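Local coordinates for protein-tyrosine-phosphatase PTP1 (Arabidopsis thaliana, PDB 6KRW), which removes phosphate from phosphotyrosine in proteins, among them the MAP kinase MPK6, and takes part in modulating plant defence responses, at residues Q105-Q110 / W121-Q126; K221-V226 / A249-I254; I95-S100 / V271-K276. One frame throughout, in Å; residues are numbered along the deposited sequence.

Contact 1 (Q105-Q110 / W121-Q126)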
ATOM      1  N   GLN A 105      -5.180   7.162   4.545  1.00 19.98           N
ATOM      2  CA  GLN A 105      -5.774   5.825   4.469  1.00 18.47           C
ATOM      3  C   GLN A 105      -5.279   5.180   3.178  1.00 18.73           C
ATOM      4  O   GLN A 105      -4.915   5.924   2.204  1.00 21.78           O
ATOM      5  CB  GLN A 105      -7.293   5.903   4.572  1.00 22.33           C
ATOM      6  CG  GLN A 105      -7.993   6.527   3.401  1.00 28.67           C
ATOM      7  CD  GLN A 105      -9.468   6.746   3.640  1.00 33.09           C
ATOM      8  OE1 GLN A 105     -10.107   6.034   4.448  1.00 30.54           O
ATOM      9  NE2 GLN A 105     -10.027   7.706   2.908  1.00 34.21           N
ATOM     10  N   PHE A 106      -5.232   3.875   3.176  1.00 17.30           N
ATOM     11  CA  PHE A 106      -4.756   3.098   2.017  1.00 17.34           C
ATOM     12  C   PHE A 106      -5.824   2.163   1.508  1.00 16.90           C
ATOM     13  O   PHE A 106      -6.679   1.675   2.261  1.00 18.60           O
ATOM     14  CB  PHE A 106      -3.510   2.283   2.339  1.00 17.47           C
ATOM     15  CG  PHE A 106      -2.481   3.018   3.140  1.00 17.04           C
ATOM     16  CD1 PHE A 106      -2.483   2.985   4.520  1.00 19.81           C
ATOM     17  CD2 PHE A 106      -1.470   3.736   2.508  1.00 19.92           C
ATOM     18  CE1 PHE A 106      -1.541   3.657   5.269  1.00 20.15           C
ATOM     19  CE2 PHE A 106      -0.504   4.392   3.253  1.00 21.05           C
ATOM     20  CZ  PHE A 106      -0.530   4.361   4.631  1.00 19.88           C
ATOM     21  N   ILE A 107      -5.749   1.844   0.241  1.00 16.10           N
ATOM     22  CA  ILE A 107      -6.359   0.650  -0.359  1.00 15.93           C
ATOM     23  C   ILE A 107      -5.264  -0.347  -0.664  1.00 17.11           C
ATOM     24  O   ILE A 107      -4.432  -0.073  -1.568  1.00 18.60           O
ATOM     25  CB  ILE A 107      -7.252   0.965  -1.550  1.00 17.19           C
ATOM     26  CG1 ILE A 107      -8.472   1.774  -1.109  1.00 18.31           C
ATOM     27  CG2 ILE A 107      -7.663  -0.305  -2.255  1.00 18.35           C
ATOM     28  CD1 ILE A 107      -9.300   2.282  -2.265  1.00 21.78           C
ATOM     29  N   ALA A 108      -5.200  -1.427   0.088  1.00 16.39           N
ATOM     30  CA  ALA A 108      -4.244  -2.521  -0.157  1.00 16.54           C
ATOM     31  C   ALA A 108      -4.893  -3.478  -1.121  1.00 17.83           C
ATOM     32  O   ALA A 108      -6.003  -3.963  -0.840  1.00 17.65           O
ATOM     33  CB  ALA A 108      -3.834  -3.187   1.123  1.00 16.28           C
ATOM     34  N   THR A 109      -4.262  -3.717  -2.273  1.00 18.21           N
ATOM     35  CA  THR A 109      -4.909  -4.530  -3.312  1.00 19.13           C
ATOM     36  C   THR A 109      -3.866  -5.412  -4.005  1.00 18.62           C
ATOM     37  O   THR A 109      -2.669  -5.171  -3.838  1.00 20.50           O
ATOM     38  CB  THR A 109      -5.690  -3.615  -4.264  1.00 19.53           C
ATOM     39  OG1 THR A 109      -6.445  -4.407  -5.164  1.00 21.27           O
ATOM     40  CG2 THR A 109      -4.782  -2.695  -5.051  1.00 19.71           C
ATOM     41  N   GLN A 110      -4.306  -6.429  -4.706  1.00 20.68           N
ATOM     42  CA  GLN A 110      -3.415  -7.328  -5.467  1.00 21.01           C
ATOM     43  C   GLN A 110      -2.984  -6.633  -6.759  1.00 22.44           C
ATOM     44  O   GLN A 110      -3.600  -5.661  -7.168  1.00 23.60           O
ATOM     45  CB  GLN A 110      -4.143  -8.626  -5.797  1.00 22.16           C
ATOM     46  CG  GLN A 110      -5.257  -8.423  -6.793  1.00 22.45           C
ATOM     47  CD  GLN A 110      -6.078  -9.658  -7.046  1.00 23.92           C
ATOM     48  OE1 GLN A 110      -5.932 -10.675  -6.364  1.00 23.80           O
ATOM     49  NE2 GLN A 110      -6.893  -9.583  -8.085  1.00 24.21           N
ATOM     50  N   TRP A 121      -9.317   0.182 -12.457  1.00 25.28           N
ATOM     51  CA  TRP A 121      -9.433   1.608 -12.801  1.00 26.75           C
ATOM     52  C   TRP A 121     -10.777   2.170 -12.372  1.00 24.29           C
ATOM     53  O   TRP A 121     -10.813   3.354 -12.001  1.00 27.55           O
ATOM     54  CB  TRP A 121      -9.132   1.824 -14.285  1.00 29.94           C
ATOM     55  CG  TRP A 121      -7.667   1.706 -14.558  1.00 28.83           C
ATOM     56  CD1 TRP A 121      -7.037   0.758 -15.309  1.00 30.08           C
ATOM     57  CD2 TRP A 121      -6.647   2.580 -14.058  1.00 28.62           C
ATOM     58  NE1 TRP A 121      -5.683   0.989 -15.327  1.00 29.73           N
ATOM     59  CE2 TRP A 121      -5.416   2.101 -14.571  1.00 30.27           C
ATOM     60  CE3 TRP A 121      -6.655   3.717 -13.238  1.00 31.03           C
ATOM     61  CZ2 TRP A 121      -4.207   2.730 -14.274  1.00 30.80           C
ATOM     62  CZ3 TRP A 121      -5.457   4.337 -12.947  1.00 31.74           C
ATOM     63  CH2 TRP A 121      -4.252   3.835 -13.449  1.00 32.27           C
ATOM     64  N   GLU A 122     -11.837   1.348 -12.408  1.00 28.90           N
ATOM     65  CA  GLU A 122     -13.156   1.806 -11.923  1.00 31.10           C
ATOM     66  C   GLU A 122     -13.027   2.131 -10.431  1.00 26.99           C
ATOM     67  O   GLU A 122     -13.549   3.174 -10.004  1.00 26.16           O
ATOM     68  CB  GLU A 122     -14.201   0.733 -12.166  1.00 31.08           C
ATOM     69  CG  GLU A 122     -15.584   1.185 -11.779  1.00 33.89           C
ATOM     70  CD  GLU A 122     -16.251   2.160 -12.725  1.00 38.62           C
ATOM     71  OE1 GLU A 122     -15.951   2.109 -13.907  1.00 45.80           O
ATOM     72  OE2 GLU A 122     -17.128   2.929 -12.273  1.00 47.25           O
ATOM     73  N   MET A 123     -12.313   1.295  -9.683  1.00 24.19           N
ATOM     74  CA  MET A 123     -12.082   1.562  -8.238  1.00 24.34           C
ATOM     75  C   MET A 123     -11.311   2.882  -8.071  1.00 21.98           C
ATOM     76  O   MET A 123     -11.653   3.705  -7.218  1.00 22.95           O
ATOM     77  CB  MET A 123     -11.299   0.413  -7.601  1.00 22.76           C
ATOM     78  CG  MET A 123     -10.981   0.667  -6.152  1.00 22.77           C
ATOM     79  SD  MET A 123     -10.141  -0.739  -5.364  0.96 21.41           S
ATOM     80  CE  MET A 123      -8.536  -0.671  -6.186  1.00 27.48           C
ATOM     81  N   VAL A 124     -10.266   3.097  -8.879  1.00 25.42           N
ATOM     82  CA  VAL A 124      -9.452   4.345  -8.791  1.00 25.95           C
ATOM     83  C   VAL A 124     -10.367   5.556  -8.983  1.00 23.53           C
ATOM     84  O   VAL A 124     -10.252   6.533  -8.221  1.00 27.28           O
ATOM     85  CB  VAL A 124      -8.328   4.332  -9.842  1.00 27.15           C
ATOM     86  CG1 VAL A 124      -7.655   5.684  -9.938  1.00 31.89           C
ATOM     87  CG2 VAL A 124      -7.325   3.232  -9.566  1.00 31.51           C
ATOM     88  N   ILE A 125     -11.220   5.514 -10.001  1.00 28.74           N
ATOM     89  CA  ILE A 125     -12.118   6.666 -10.284  1.00 27.05           C
ATOM     90  C   ILE A 125     -13.137   6.808  -9.154  1.00 24.82           C
ATOM     91  O   ILE A 125     -13.301   7.931  -8.638  1.00 28.68           O
ATOM     92  CB  ILE A 125     -12.786   6.492 -11.654  1.00 30.46           C
ATOM     93  CG1 ILE A 125     -11.729   6.500 -12.761  1.00 35.78           C
ATOM     94  CG2 ILE A 125     -13.852   7.558 -11.861  1.00 33.54           C
ATOM     95  CD1 ILE A 125     -12.285   6.136 -14.127  1.00 37.75           C
ATOM     96  N   GLN A 126     -13.808   5.715  -8.780  1.00 27.27           N
ATOM     97  CA  GLN A 126     -14.908   5.787  -7.786  1.00 24.01           C
ATOM     98  C   GLN A 126     -14.381   6.263  -6.433  1.00 23.87           C
ATOM     99  O   GLN A 126     -15.095   7.011  -5.758  1.00 26.66           O
ATOM    100  CB  GLN A 126     -15.574   4.422  -7.654  1.00 26.09           C
ATOM    101  CG  GLN A 126     -16.423   4.032  -8.863  1.00 28.50           C
ATOM    102  CD  GLN A 126     -17.239   2.788  -8.613  1.00 27.16           C
ATOM    103  OE1 GLN A 126     -17.214   2.227  -7.512  1.00 27.55           O
ATOM    104  NE2 GLN A 126     -17.961   2.356  -9.636  1.00 30.62           N
TER
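Ile107 meets Met123 through one methyl branch, CG2, which touches the end of the thioether chain at two points. SD lies 4.0 Å from Ile107 CG2, and CE of Met123 is likewise 4.0 Å from that methyl. The two side chains run in opposite directions and slide past one another. Met123 is extended through its first two torsions and then bends at the third (chi3 70°), which turns CE alongside the isoleucine branch. The terminal methyl of Met123 also approaches Thr109, its CE lying 4.4 Å from Thr109 OG1. This looser touch is no hydrogen bond: the hydroxyl is satisfied by the carbonyl of Asn91, so Thr109 can lie buried. Ala92 of the neighbouring strand 92-95 also packs against Ile107, Thr109 and Met123.

A long, flexible methionine suits this place because the backbones stay well apart, the nearest CA atoms being those of Ile107 and Val124 at 9.7 Å. Beta-branched Ile107 and Thr109 suit the strand. Polar chemistry marks the more open side of helix 117-126. There Gln126 NE2 donates to Glu122 OE2 over 2.8 Å, one helical turn back, with an N-H...O angle of 144°. The acceptor uses its anti lone pair, and the bond tilts 23° from the amide plane of Gln126. Tyr186 OH also binds that carboxylate oxygen, while Gln126 reaches the backbone of Asn79 and Pro80.

The helix belongs to a beta-alpha-beta crossover from strand 106-109 to strand 131-134, passing the intervening strand 233-236 that leads to the catalytic Cys237. The side chains of Thr109 and Cys237 are about 9 Å apart. With no hydrogen bond between the segments, their cohesion rests on dispersion and on excluding water from sulfur and methyl groups.

Contact 2 (K221-V226 / A249-I254)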
ATOM      1  N   LYS A 221       8.703  10.279   1.270  1.00 29.15           N
ATOM      2  CA  LYS A 221       9.040  11.718   1.199  1.00 35.33           C
ATOM      3  C   LYS A 221       8.214  12.405   0.105  1.00 38.26           C
ATOM      4  O   LYS A 221       7.749  13.550   0.341  1.00 40.93           O
ATOM      5  CB  LYS A 221      10.528  11.880   0.938  1.00 35.68           C
ATOM      6  CG  LYS A 221      11.411  11.470   2.102  1.00 32.52           C
ATOM      7  CD  LYS A 221      12.891  11.566   1.769  1.00 42.60           C
ATOM      8  CE  LYS A 221      13.775  10.986   2.858  1.00 41.15           C
ATOM      9  NZ  LYS A 221      13.674  11.749   4.125  1.00 39.71           N
ATOM     10  N   ARG A 222       8.002  11.735  -1.025  1.00 31.77           N
ATOM     11  CA  ARG A 222       7.195  12.342  -2.120  1.00 39.54           C
ATOM     12  C   ARG A 222       5.720  12.435  -1.716  1.00 35.45           C
ATOM     13  O   ARG A 222       5.010  13.298  -2.221  1.00 40.50           O
ATOM     14  CB  ARG A 222       7.373  11.539  -3.406  1.00 37.43           C
ATOM     15  CG  ARG A 222       8.770  11.677  -3.994  1.00 41.94           C
ATOM     16  CD  ARG A 222       8.947  10.856  -5.254  1.00 43.85           C
ATOM     17  NE  ARG A 222      10.285  11.090  -5.810  1.00 55.32           N
ATOM     18  CZ  ARG A 222      10.644  12.154  -6.497  1.00 66.78           C
ATOM     19  NH1 ARG A 222      11.894  12.265  -6.932  1.00 66.38           N
ATOM     20  NH2 ARG A 222       9.753  13.099  -6.740  1.00 60.78           N
ATOM     21  N   LEU A 223       5.282  11.581  -0.793  1.00 35.00           N
ATOM     22  CA  LEU A 223       3.843  11.541  -0.426  1.00 31.74           C
ATOM     23  C   LEU A 223       3.557  12.367   0.827  1.00 32.37           C
ATOM     24  O   LEU A 223       2.359  12.540   1.131  1.00 33.81           O
ATOM     25  CB  LEU A 223       3.407  10.087  -0.245  1.00 33.65           C
ATOM     26  CG  LEU A 223       3.513   9.197  -1.488  1.00 31.67           C
ATOM     27  CD1 LEU A 223       2.903   7.826  -1.207  1.00 30.87           C
ATOM     28  CD2 LEU A 223       2.863   9.839  -2.719  1.00 35.68           C
ATOM     29  N   TYR A 224       4.571  12.880   1.522  1.00 30.31           N
ATOM     30  CA  TYR A 224       4.313  13.753   2.698  1.00 32.56           C
ATOM     31  C   TYR A 224       3.380  14.904   2.307  1.00 38.35           C
ATOM     32  O   TYR A 224       2.536  15.303   3.152  1.00 48.41           O
ATOM     33  CB  TYR A 224       5.612  14.350   3.234  1.00 37.89           C
ATOM     34  CG  TYR A 224       6.474  13.455   4.095  1.00 32.06           C
ATOM     35  CD1 TYR A 224       5.937  12.549   4.994  1.00 37.33           C
ATOM     36  CD2 TYR A 224       7.857  13.570   4.060  1.00 34.22           C
ATOM     37  CE1 TYR A 224       6.750  11.765   5.801  1.00 33.40           C
ATOM     38  CE2 TYR A 224       8.681  12.792   4.855  1.00 32.64           C
ATOM     39  CZ  TYR A 224       8.126  11.885   5.736  1.00 34.19           C
ATOM     40  OH  TYR A 224       8.942  11.123   6.527  1.00 30.96           O
ATOM     41  N   GLN A 225       3.494  15.377   1.063  1.00 44.63           N
ATOM     42  CA  GLN A 225       2.819  16.609   0.572  1.00 67.39           C
ATOM     43  C   GLN A 225       1.360  16.324   0.203  1.00 43.75           C
ATOM     44  O   GLN A 225       0.602  17.287   0.034  1.00 49.71           O
ATOM     45  CB  GLN A 225       3.550  17.177  -0.650  1.00 85.63           C
ATOM     46  CG  GLN A 225       5.065  17.140  -0.527  1.00 98.24           C
ATOM     47  CD  GLN A 225       5.577  18.090   0.527  1.00 94.38           C
ATOM     48  OE1 GLN A 225       4.981  19.133   0.789  1.00 65.41           O
ATOM     49  NE2 GLN A 225       6.708  17.747   1.125  1.00 88.85           N
ATOM     50  N   VAL A 226       0.970  15.058   0.070  1.00 35.07           N
ATOM     51  CA  VAL A 226      -0.345  14.706  -0.523  1.00 36.51           C
ATOM     52  C   VAL A 226      -1.366  14.683   0.602  1.00 34.34           C
ATOM     53  O   VAL A 226      -1.293  13.826   1.469  1.00 33.70           O
ATOM     54  CB  VAL A 226      -0.275  13.352  -1.246  1.00 36.23           C
ATOM     55  CG1 VAL A 226      -1.618  12.992  -1.864  1.00 38.82           C
ATOM     56  CG2 VAL A 226       0.836  13.329  -2.291  1.00 40.41           C
ATOM     57  N   ALA A 249       3.035   0.108   6.761  1.00 17.60           N
ATOM     58  CA  ALA A 249       3.467   0.219   8.168  1.00 17.91           C
ATOM     59  C   ALA A 249       4.435   1.385   8.329  1.00 17.87           C
ATOM     60  O   ALA A 249       4.373   2.137   9.317  1.00 18.01           O
ATOM     61  CB  ALA A 249       4.036  -1.071   8.675  1.00 17.96           C
ATOM     62  N   ILE A 250       5.372   1.534   7.387  1.00 18.07           N
ATOM     63  CA  ILE A 250       6.366   2.639   7.505  1.00 19.48           C
ATOM     64  C   ILE A 250       5.644   3.979   7.362  1.00 18.92           C
ATOM     65  O   ILE A 250       5.831   4.888   8.204  1.00 19.90           O
ATOM     66  CB  ILE A 250       7.472   2.446   6.453  1.00 20.39           C
ATOM     67  CG1 ILE A 250       8.236   1.136   6.675  1.00 19.67           C
ATOM     68  CG2 ILE A 250       8.389   3.678   6.409  1.00 22.98           C
ATOM     69  CD1 ILE A 250       9.025   0.648   5.439  1.00 23.47           C
ATOM     70  N   HIS A 251       4.841   4.113   6.323  1.00 19.30           N
ATOM     71  CA  HIS A 251       4.118   5.371   6.030  1.00 20.02           C
ATOM     72  C   HIS A 251       3.191   5.737   7.190  1.00 20.41           C
ATOM     73  O   HIS A 251       3.210   6.872   7.685  1.00 21.71           O
ATOM     74  CB  HIS A 251       3.388   5.172   4.709  1.00 20.33           C
ATOM     75  CG  HIS A 251       2.627   6.332   4.193  1.00 21.21           C
ATOM     76  ND1 HIS A 251       2.766   6.744   2.886  1.00 23.21           N
ATOM     77  CD2 HIS A 251       1.708   7.150   4.747  1.00 23.66           C
ATOM     78  CE1 HIS A 251       1.938   7.749   2.660  1.00 26.13           C
ATOM     79  NE2 HIS A 251       1.302   8.036   3.784  1.00 25.81           N
ATOM     80  N   ASN A 252       2.434   4.756   7.645  1.00 17.98           N
ATOM     81  CA  ASN A 252       1.440   5.006   8.708  1.00 18.93           C
ATOM     82  C   ASN A 252       2.140   5.347  10.024  1.00 20.57           C
ATOM     83  O   ASN A 252       1.686   6.255  10.762  1.00 19.74           O
ATOM     84  CB  ASN A 252       0.605   3.746   8.847  1.00 16.76           C
ATOM     85  CG  ASN A 252      -0.519   3.871   9.864  1.00 17.19           C
ATOM     86  OD1 ASN A 252      -0.479   3.184  10.898  1.00 19.27           O
ATOM     87  ND2 ASN A 252      -1.479   4.726   9.568  1.00 18.54           N
ATOM     88  N   THR A 253       3.228   4.650  10.347  1.00 18.49           N
ATOM     89  CA  THR A 253       3.915   4.886  11.626  1.00 18.00           C
ATOM     90  C   THR A 253       4.443   6.316  11.654  1.00 20.09           C
ATOM     91  O   THR A 253       4.305   7.015  12.668  1.00 21.21           O
ATOM     92  CB  THR A 253       5.019   3.855  11.858  1.00 18.94           C
ATOM     93  OG1 THR A 253       4.406   2.551  11.952  1.00 18.38           O
ATOM     94  CG2 THR A 253       5.819   4.169  13.101  1.00 18.94           C
ATOM     95  N   ILE A 254       5.173   6.703  10.605  1.00 20.02           N
ATOM     96  CA  ILE A 254       5.755   8.071  10.578  1.00 22.02           C
ATOM     97  C   ILE A 254       4.648   9.124  10.682  1.00 21.63           C
ATOM     98  O   ILE A 254       4.788  10.048  11.495  1.00 24.09           O
ATOM     99  CB  ILE A 254       6.640   8.235   9.334  1.00 22.63           C
ATOM    100  CG1 ILE A 254       7.855   7.311   9.417  1.00 22.87           C
ATOM    101  CG2 ILE A 254       7.004   9.697   9.123  1.00 23.16           C
ATOM    102  CD1 ILE A 254       8.863   7.671  10.460  1.00 24.15           C
TER
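With chi1 at -178°, the imidazole of His251 swings away from its own backbone N and reaches across to Leu223, whose chi1 of -62° turns its branched end to meet it. The side chains cross at about a right angle. CE1, the carbon between the two ring nitrogens, does the touching: Leu223 CD1 lies in the plane of the ring at its edge, 4.0 Å from His251 CE1. CB of Leu223 is equally close to that carbon. A histidine can be buried here because both nitrogens have partners, ND1 in the hydroxyl of Tyr247 and NE2 in that of Ser104, which together should fix the rotation of the ring.

One residue on, Tyr224 sends its phenol over to Ile254. The CG2 methyl of Ile254 sits near the ring plane, 3.5 Å from Tyr224 OH and 3.9 Å from Tyr224 CE1. Tyrosine fits this boundary: its edge packs on the methyl while the hydroxyl bonds to Glu298 of helix 285-303.

Within 249-254, Thr253 OG1 donates to Ala249 O over 2.7 Å, and Thr253 N reaches that oxygen from the opposite face of the carbonyl plane.

The arrangement joins the C-terminal part of helix 214-223 and the type I turn from Leu223 to Val226 to helix 242-259, the helix following the phosphate-binding loop in the classical tyrosine phosphatase fold.

Contact 3 (I95-S100 / V271-K276)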
ATOM      1  N   ILE A  95      -7.405   0.103   4.456  1.00 14.85           N
ATOM      2  CA  ILE A  95      -6.478   0.125   5.592  1.00 14.82           C
ATOM      3  C   ILE A  95      -6.559   1.496   6.195  1.00 15.92           C
ATOM      4  O   ILE A  95      -6.159   2.482   5.568  1.00 17.02           O
ATOM      5  CB  ILE A  95      -5.040  -0.242   5.178  1.00 15.43           C
ATOM      6  CG1 ILE A  95      -4.984  -1.474   4.291  1.00 15.67           C
ATOM      7  CG2 ILE A  95      -4.155  -0.363   6.400  1.00 17.89           C
ATOM      8  CD1 ILE A  95      -5.519  -2.731   4.926  1.00 16.22           C
ATOM      9  N   LYS A  96      -7.100   1.586   7.409  1.00 17.44           N
ATOM     10  CA  LYS A  96      -7.376   2.875   8.060  1.00 18.01           C
ATOM     11  C   LYS A  96      -7.144   2.692   9.553  1.00 18.32           C
ATOM     12  O   LYS A  96      -7.800   1.849  10.151  1.00 22.42           O
ATOM     13  CB  LYS A  96      -8.782   3.367   7.722  1.00 21.96           C
ATOM     14  CG  LYS A  96      -9.173   4.694   8.334  1.00 27.00           C
ATOM     15  CD  LYS A  96     -10.547   5.156   7.900  1.00 26.34           C
ATOM     16  CE  LYS A  96     -10.867   6.534   8.437  1.00 30.05           C
ATOM     17  NZ  LYS A  96     -12.222   6.991   8.040  1.00 34.83           N
ATOM     18  N   THR A  97      -6.286   3.487  10.144  1.00 18.89           N
ATOM     19  CA  THR A  97      -5.946   3.387  11.575  1.00 23.15           C
ATOM     20  C   THR A  97      -6.582   4.548  12.342  1.00 26.22           C
ATOM     21  O   THR A  97      -6.747   4.438  13.537  1.00 31.75           O
ATOM     22  CB  THR A  97      -4.433   3.388  11.770  1.00 24.95           C
ATOM     23  OG1 THR A  97      -3.937   4.651  11.297  1.00 25.48           O
ATOM     24  CG2 THR A  97      -3.769   2.251  11.037  1.00 27.11           C
ATOM     25  N   SER A  98      -6.876   5.647  11.683  1.00 25.62           N
ATOM     26  CA  SER A  98      -7.146   6.937  12.360  1.00 29.04           C
ATOM     27  C   SER A  98      -8.150   7.744  11.549  1.00 35.41           C
ATOM     28  O   SER A  98      -8.273   7.513  10.351  1.00 35.56           O
ATOM     29  CB  SER A  98      -5.909   7.779  12.571  1.00 44.38           C
ATOM     30  OG  SER A  98      -4.715   7.034  12.779  1.00 43.73           O
ATOM     31  N   GLU A  99      -8.856   8.669  12.195  1.00 45.64           N
ATOM     32  CA  GLU A  99      -9.694   9.631  11.449  1.00 67.00           C
ATOM     33  C   GLU A  99      -9.069  10.991  11.680  1.00 55.94           C
ATOM     34  O   GLU A  99      -9.511  11.697  12.563  1.00 55.81           O
ATOM     35  CB  GLU A  99     -11.152   9.646  11.892  1.00109.63           C
ATOM     36  CG  GLU A  99     -11.972  10.622  11.070  1.00118.54           C
ATOM     37  CD  GLU A  99     -12.061  10.217   9.610  1.00 88.00           C
ATOM     38  OE1 GLU A  99     -11.686  11.011   8.731  1.00165.16           O
ATOM     39  OE2 GLU A  99     -12.548   9.118   9.366  1.00102.48           O
ATOM     40  N   SER A 100      -8.062  11.302  10.890  1.00 49.68           N
ATOM     41  CA  SER A 100      -7.258  12.536  11.013  1.00 52.00           C
ATOM     42  C   SER A 100      -6.949  13.044   9.609  1.00 48.19           C
ATOM     43  O   SER A 100      -6.581  12.229   8.741  1.00 54.17           O
ATOM     44  CB  SER A 100      -6.000  12.285  11.795  1.00 46.71           C
ATOM     45  OG  SER A 100      -5.127  13.392  11.678  1.00 41.52           O
ATOM     46  N   VAL A 271       0.932  -3.602  13.184  1.00 16.58           N
ATOM     47  CA  VAL A 271       0.851  -4.737  12.237  1.00 17.73           C
ATOM     48  C   VAL A 271      -0.343  -5.638  12.597  1.00 16.49           C
ATOM     49  O   VAL A 271      -1.008  -6.117  11.709  1.00 16.51           O
ATOM     50  CB  VAL A 271       2.189  -5.488  12.161  1.00 17.69           C
ATOM     51  CG1 VAL A 271       2.053  -6.748  11.332  1.00 18.79           C
ATOM     52  CG2 VAL A 271       3.276  -4.592  11.551  1.00 19.55           C
ATOM     53  N   ALA A 272      -0.614  -5.832  13.894  1.00 17.16           N
ATOM     54  CA  ALA A 272      -1.778  -6.660  14.268  1.00 17.48           C
ATOM     55  C   ALA A 272      -3.066  -5.978  13.776  1.00 16.25           C
ATOM     56  O   ALA A 272      -3.971  -6.674  13.308  1.00 17.52           O
ATOM     57  CB  ALA A 272      -1.812  -6.826  15.775  1.00 19.71           C
ATOM     58  N   LEU A 273      -3.139  -4.645  13.893  1.00 16.67           N
ATOM     59  CA  LEU A 273      -4.325  -3.914  13.386  1.00 17.01           C
ATOM     60  C   LEU A 273      -4.449  -4.068  11.873  1.00 16.06           C
ATOM     61  O   LEU A 273      -5.509  -4.334  11.339  1.00 17.03           O
ATOM     62  CB  LEU A 273      -4.246  -2.460  13.791  1.00 19.32           C
ATOM     63  CG  LEU A 273      -5.398  -1.576  13.327  1.00 23.39           C
ATOM     64  CD1 LEU A 273      -6.759  -2.116  13.774  1.00 26.56           C
ATOM     65  CD2 LEU A 273      -5.211  -0.169  13.880  1.00 28.64           C
ATOM     66  N   PHE A 274      -3.305  -3.934  11.193  1.00 15.32           N
ATOM     67  CA  PHE A 274      -3.336  -4.138   9.728  1.00 15.67           C
ATOM     68  C   PHE A 274      -3.841  -5.531   9.378  1.00 14.93           C
ATOM     69  O   PHE A 274      -4.592  -5.691   8.420  1.00 15.28           O
ATOM     70  CB  PHE A 274      -1.934  -3.965   9.122  1.00 15.62           C
ATOM     71  CG  PHE A 274      -1.431  -2.563   8.961  1.00 17.00           C
ATOM     72  CD1 PHE A 274      -2.119  -1.454   9.422  1.00 17.32           C
ATOM     73  CD2 PHE A 274      -0.231  -2.364   8.298  1.00 19.35           C
ATOM     74  CE1 PHE A 274      -1.626  -0.167   9.200  1.00 19.65           C
ATOM     75  CE2 PHE A 274       0.268  -1.081   8.134  1.00 20.40           C
ATOM     76  CZ  PHE A 274      -0.436   0.013   8.538  1.00 21.78           C
ATOM     77  N   ARG A 275      -3.412  -6.530  10.146  1.00 16.02           N
ATOM     78  CA  ARG A 275      -3.842  -7.926   9.890  1.00 16.92           C
ATOM     79  C   ARG A 275      -5.349  -8.124  10.164  1.00 17.64           C
ATOM     80  O   ARG A 275      -5.944  -8.936   9.500  1.00 18.08           O
ATOM     81  CB  ARG A 275      -2.940  -8.896  10.645  1.00 17.09           C
ATOM     82  CG  ARG A 275      -1.557  -9.008  10.032  1.00 17.64           C
ATOM     83  CD  ARG A 275      -0.639  -9.789  10.924  1.00 17.87           C
ATOM     84  NE  ARG A 275       0.601 -10.054  10.218  1.00 17.09           N
ATOM     85  CZ  ARG A 275       1.433 -11.030  10.498  1.00 20.20           C
ATOM     86  NH1 ARG A 275       1.174 -11.908  11.446  1.00 21.76           N
ATOM     87  NH2 ARG A 275       2.551 -11.191   9.809  1.00 22.39           N
ATOM     88  N   LYS A 276      -5.929  -7.310  11.047  1.00 16.55           N
ATOM     89  CA  LYS A 276      -7.398  -7.336  11.253  1.00 17.00           C
ATOM     90  C   LYS A 276      -8.097  -6.694  10.064  1.00 16.92           C
ATOM     91  O   LYS A 276      -9.311  -6.874   9.884  1.00 17.74           O
ATOM     92  CB  LYS A 276      -7.744  -6.644  12.569  1.00 21.34           C
ATOM     93  CG  LYS A 276      -7.319  -7.403  13.816  1.00 30.79           C
ATOM     94  CD  LYS A 276      -8.103  -7.056  15.053  1.00 57.32           C
ATOM     95  CE  LYS A 276      -8.295  -5.570  15.293  1.00 69.72           C
ATOM     96  NZ  LYS A 276      -8.499  -5.281  16.740  1.00 76.38           N
TER
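Ile95 lays its CG2 methyl over one face of the Phe274 ring, forming a CH-pi contact. In this alpha/beta phosphatase fold it ties the end of the edge strand 92-95 to helix 267-277. The methyl carbon Ile95 CG2 is 4.1 Å from the centroid of the Phe274 ring and 27° off its normal, displaced toward the CD1-CE1 side. Ile95 CG2 lies 3.8 Å from Phe274 CE1, and the two side chains cross at about a right angle.

Thr97 approaches the same ring from another direction. Its CG2 is in the ring plane, at the edge, 3.7 Å from Phe274 CE1, so CE1 is touched both by the methyl over the face, which also meets CD1, and by the one at the rim. Thr97 CG2 also meets the more exposed Leu273 at that residue's CD2, 4.0 Å away.

A flat aromatic suits this position because it offers a face to the strand and an edge to the loop. Phe274 also packs on Cys248, Ala249 and Asn252 of helix 242-259, and Met281 touches both Ile95 and Phe274.

Threonine suits the junction by being two-sided. With chi1 at 63°, OG1 sits between the backbone N and the carbonyl carbon, leaving CG2 to face the helix. Polar bonds border the apolar patch: the backbone N of Lys96 bonds to Gln277 OE1, and Asn252 ND2 bonds to Thr97 OG1. That hydroxyl also shares a hydrogen bond with its chain neighbour, Thr97 OG1 lying 2.9 Å from Ser98 OG.

In the fold
Contact 1 is buried and contact 2 largely so, whereas contact 3 is only partly buried, running from Ile95 and Phe274 to a more open loop. Contacts 1 and 2 involve helices on opposite faces of the sheet: in strand 106-109, Ile107 points to one, while Phe106 CZ lies 3.6 Å from His251 CD2 on the other. Contact 3 adjoins both, through the backbone pairing of Ile95 with Phe106 and the shared neighbour, helix 242-259. None has a hydrogen bond between its own segments. Contact 1 relies on a thioether, contact 2 on ring edges with polar atoms bonded outward, and contact 3 on an aromatic face and edge.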